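Local coordinates for protein inositol 2-dehydrogenase/D-chiro-inositol 3-dehydrogenase (Lactobacillus casei, PDB 4MIY) that oxidises myo-inositol and D-chiro-inositol to their keto forms, passing the hydride to NAD+ as a Gfo/Idh/MocA-family dehydrogenase, at residues V123-R128 against E177-H182. Numbering follows the deposited sequence.
Sequences VGFMRR and EIDEMH. With NAD (nicotinamide-adenine-dinucleotide), chain E.
Two consecutive arginines, Arg127 and Arg128, each hold different carboxylates of one helix, and all of these groups are buried. They join the loop after the last strand of the NAD-binding Rossmann sheet, 121-123, to helix 168-185 of the C-terminal alpha/beta domain. Arg128 takes Asp179 side-on. NE reaches OD2 of Asp179 at 2.9 Å in a nearly straight bond (168°), and NH2 reaches the other oxygen, OD1. Both oxygens are met on their syn sides. Arg128 NH2 also forms a salt bridge with Asp306, so two acids share this guanidinium.

Asp179 has a second role. Its CG is anti to the backbone N (chi1 173°), and the carboxylate stacks on the Phe125 ring, the two planes only 9° apart. The CB of Asp179 sits over the ring face, 3.7 Å from the centroid, as a CH-pi contact.

Arg127 works end-on. Its NH1 and NH2 both bond Glu177 OE2, at 2.9 and 2.8 Å, from the same face of that carboxylate and above its plane. NH1 also bonds Glu180 OE1. The acceptors lie near the guanidinium plane. His155 bonds the other oxygen of Glu177. An alanine in place of Arg127 would probably leave the neighbouring carboxylates of Glu177 and Glu180 buried without this shared positive partner.

The same loop borders the NAD pocket through Gly124 and Met126. The CB of Met126 points away from 177-182, and the end of the side chain reaches the nicotinamide carboxamide, where CE lies 3.7 Å from NAD N7N.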
loop_
_atom_site.group_PDB
_atom_site.type_symbol
_atom_site.label_atom_id
_atom_site.label_comp_id
_atom_site.label_asym_id
_atom_site.label_seq_id
_atom_site.Cartn_x
_atom_site.Cartn_y
_atom_site.Cartn_z
ATOM N N VAL A 123 -35.709 0.355 2.859
ATOM C CA VAL A 123 -35.347 0.226 1.458
ATOM C C VAL A 123 -33.936 -0.340 1.318
ATOM O O VAL A 123 -33.070 0.054 2.028
ATOM C CB VAL A 123 -35.415 1.561 0.766
ATOM C CG1 VAL A 123 -35.056 1.419 -0.656
ATOM C CG2 VAL A 123 -36.800 2.107 0.893
ATOM N N GLY A 124 -33.735 -1.226 0.365
ATOM C CA GLY A 124 -32.502 -1.970 0.259
ATOM C C GLY A 124 -31.223 -1.298 -0.234
ATOM O O GLY A 124 -30.515 -1.878 -1.017
ATOM N N PHE A 125 -30.920 -0.112 0.253
ATOM C CA PHE A 125 -29.655 0.518 -0.044
ATOM C C PHE A 125 -28.533 -0.016 0.869
ATOM O O PHE A 125 -28.257 0.541 1.889
ATOM C CB PHE A 125 -29.754 2.041 0.060
ATOM C CG PHE A 125 -30.631 2.674 -0.987
ATOM C CD1 PHE A 125 -30.328 2.576 -2.296
ATOM C CD2 PHE A 125 -31.733 3.372 -0.628
ATOM C CE1 PHE A 125 -31.128 3.146 -3.254
ATOM C CE2 PHE A 125 -32.541 3.942 -1.575
ATOM C CZ PHE A 125 -32.231 3.816 -2.879
ATOM N N MET A 126 -27.868 -1.065 0.438
ATOM C CA MET A 126 -26.926 -1.767 1.282
ATOM C C MET A 126 -25.581 -1.110 1.529
ATOM O O MET A 126 -24.898 -1.516 2.393
ATOM C CB MET A 126 -26.698 -3.191 0.760
ATOM C CG MET A 126 -25.685 -3.310 -0.369
ATOM S SD MET A 126 -26.272 -2.544 -1.889
ATOM C CE MET A 126 -24.890 -2.829 -3.003
ATOM N N ARG A 127 -25.219 -0.128 0.726
ATOM C CA ARG A 127 -23.911 0.482 0.868
ATOM C C ARG A 127 -23.666 1.006 2.250
ATOM O O ARG A 127 -22.582 1.018 2.701
ATOM C CB ARG A 127 -23.731 1.620 -0.106
ATOM C CG ARG A 127 -23.703 1.219 -1.555
ATOM C CD ARG A 127 -22.328 0.777 -1.975
ATOM N NE ARG A 127 -22.144 0.719 -3.415
ATOM C CZ ARG A 127 -21.690 1.712 -4.157
ATOM N NH1 ARG A 127 -21.348 2.854 -3.628
ATOM N NH2 ARG A 127 -21.565 1.546 -5.445
ATOM N N ARG A 128 -24.727 1.439 2.901
ATOM C CA ARG A 128 -24.616 2.061 4.194
ATOM C C ARG A 128 -24.150 1.040 5.217
ATOM O O ARG A 128 -23.681 1.402 6.252
ATOM C CB ARG A 128 -25.954 2.659 4.628
ATOM C CG ARG A 128 -26.455 3.768 3.784
ATOM C CD ARG A 128 -27.607 4.475 4.465
ATOM N NE ARG A 128 -28.339 5.376 3.584
ATOM C CZ ARG A 128 -29.176 6.297 4.010
ATOM N NH1 ARG A 128 -29.390 6.455 5.290
ATOM N NH2 ARG A 128 -29.789 7.066 3.146
ATOM N N GLU A 177 -24.582 5.427 -5.183
ATOM C CA GLU A 177 -23.930 6.642 -4.785
ATOM C C GLU A 177 -24.951 7.723 -4.450
ATOM O O GLU A 177 -24.744 8.506 -3.577
ATOM C CB GLU A 177 -22.984 7.129 -5.880
ATOM C CG GLU A 177 -21.656 6.381 -6.005
ATOM C CD GLU A 177 -21.750 4.983 -6.583
ATOM O OE1 GLU A 177 -22.651 4.710 -7.354
ATOM O OE2 GLU A 177 -20.916 4.175 -6.211
ATOM N N ILE A 178 -26.054 7.737 -5.174
ATOM C CA ILE A 178 -27.106 8.695 -4.910
ATOM C C ILE A 178 -27.655 8.567 -3.504
ATOM O O ILE A 178 -27.797 9.539 -2.834
ATOM C CB ILE A 178 -28.218 8.602 -5.936
ATOM C CG1 ILE A 178 -27.784 9.291 -7.232
ATOM C CG2 ILE A 178 -29.451 9.253 -5.412
ATOM C CD1 ILE A 178 -28.627 8.907 -8.407
ATOM N N ASP A 179 -27.888 7.353 -3.044
ATOM C CA ASP A 179 -28.284 7.183 -1.677
ATOM C C ASP A 179 -27.161 7.451 -0.678
ATOM O O ASP A 179 -27.377 8.003 0.371
ATOM C CB ASP A 179 -28.845 5.817 -1.420
ATOM C CG ASP A 179 -29.111 5.586 0.046
ATOM O OD1 ASP A 179 -30.114 6.070 0.560
ATOM O OD2 ASP A 179 -28.283 4.964 0.680
ATOM N N GLU A 180 -25.962 7.065 -1.041
ATOM C CA GLU A 180 -24.818 7.082 -0.132
ATOM C C GLU A 180 -24.320 8.455 0.248
ATOM O O GLU A 180 -24.027 8.699 1.364
ATOM C CB GLU A 180 -23.670 6.316 -0.802
ATOM C CG GLU A 180 -22.468 6.081 0.014
ATOM C CD GLU A 180 -21.407 5.349 -0.768
ATOM O OE1 GLU A 180 -21.618 4.218 -1.131
ATOM O OE2 GLU A 180 -20.367 5.951 -0.991
ATOM N N MET A 181 -24.247 9.361 -0.703
ATOM C CA MET A 181 -23.585 10.615 -0.436
ATOM C C MET A 181 -24.269 11.570 0.540
ATOM O O MET A 181 -23.637 12.185 1.322
ATOM C CB MET A 181 -23.242 11.346 -1.732
ATOM C CG MET A 181 -22.374 10.555 -2.700
ATOM S SD MET A 181 -20.821 10.031 -1.956
ATOM C CE MET A 181 -20.207 9.012 -3.290
ATOM N N HIS A 182 -25.573 11.693 0.427
ATOM C CA HIS A 182 -26.292 12.537 1.332
ATOM C C HIS A 182 -26.255 12.013 2.765
ATOM O O HIS A 182 -26.149 12.779 3.674
ATOM C CB HIS A 182 -27.706 12.874 0.816
ATOM C CG HIS A 182 -28.691 11.755 0.872
ATOM N ND1 HIS A 182 -29.446 11.480 1.983
ATOM C CD2 HIS A 182 -29.100 10.890 -0.077
ATOM C CE1 HIS A 182 -30.215 10.447 1.735
ATOM N NE2 HIS A 182 -30.037 10.076 0.488
HETATM P PA NAD E . -35.310 -10.770 -11.582
HETATM O O1A NAD E . -35.913 -10.374 -12.839
HETATM O O2A NAD E . -34.467 -11.867 -11.480
HETATM O O5B NAD E . -36.413 -11.231 -10.542
HETATM C C5B NAD E . -37.578 -10.557 -10.294
HETATM C C4B NAD E . -38.696 -11.568 -10.003
HETATM O O4B NAD E . -39.859 -10.813 -9.797
HETATM C C3B NAD E . -39.096 -12.441 -11.185
HETATM O O3B NAD E . -39.173 -13.747 -10.786
HETATM C C2B NAD E . -40.421 -11.903 -11.653
HETATM O O2B NAD E . -41.244 -12.893 -12.223
HETATM C C1B NAD E . -41.016 -11.427 -10.383
HETATM N N9A NAD E . -42.033 -10.409 -10.520
HETATM C C8A NAD E . -42.083 -9.413 -11.347
HETATM N N7A NAD E . -43.125 -8.621 -11.126
HETATM C C5A NAD E . -43.775 -9.137 -10.101
HETATM C C6A NAD E . -44.978 -8.853 -9.344
HETATM N N6A NAD E . -45.743 -7.814 -9.570
HETATM N N1A NAD E . -45.248 -9.647 -8.334
HETATM C C2A NAD E . -44.549 -10.678 -8.035
HETATM N N3A NAD E . -43.468 -11.023 -8.700
HETATM C C4A NAD E . -43.049 -10.292 -9.714
HETATM O O3 NAD E . -34.714 -9.417 -11.024
HETATM P PN NAD E . -33.765 -9.229 -9.704
HETATM O O1N NAD E . -32.385 -9.091 -10.150
HETATM O O2N NAD E . -33.908 -10.343 -8.842
HETATM O O5D NAD E . -34.123 -7.852 -9.157
HETATM C C5D NAD E . -35.261 -7.720 -8.342
HETATM C C4D NAD E . -35.236 -6.432 -7.586
HETATM O O4D NAD E . -34.084 -6.459 -6.761
HETATM C C3D NAD E . -35.131 -5.261 -8.503
HETATM O O3D NAD E . -35.851 -4.211 -7.937
HETATM C C2D NAD E . -33.628 -5.001 -8.457
HETATM O O2D NAD E . -33.438 -3.667 -8.733
HETATM C C1D NAD E . -33.306 -5.321 -7.024
HETATM N N1N NAD E . -31.884 -5.598 -6.823
HETATM C C2N NAD E . -31.188 -4.882 -5.944
HETATM C C3N NAD E . -29.836 -5.059 -5.735
HETATM C C7N NAD E . -29.090 -4.233 -4.714
HETATM O O7N NAD E . -29.645 -3.711 -3.800
HETATM N N7N NAD E . -27.830 -4.170 -4.870
HETATM C C4N NAD E . -29.203 -6.068 -6.440
HETATM C C5N NAD E . -29.964 -6.792 -7.329
HETATM C C6N NAD E . -31.296 -6.525 -7.507
#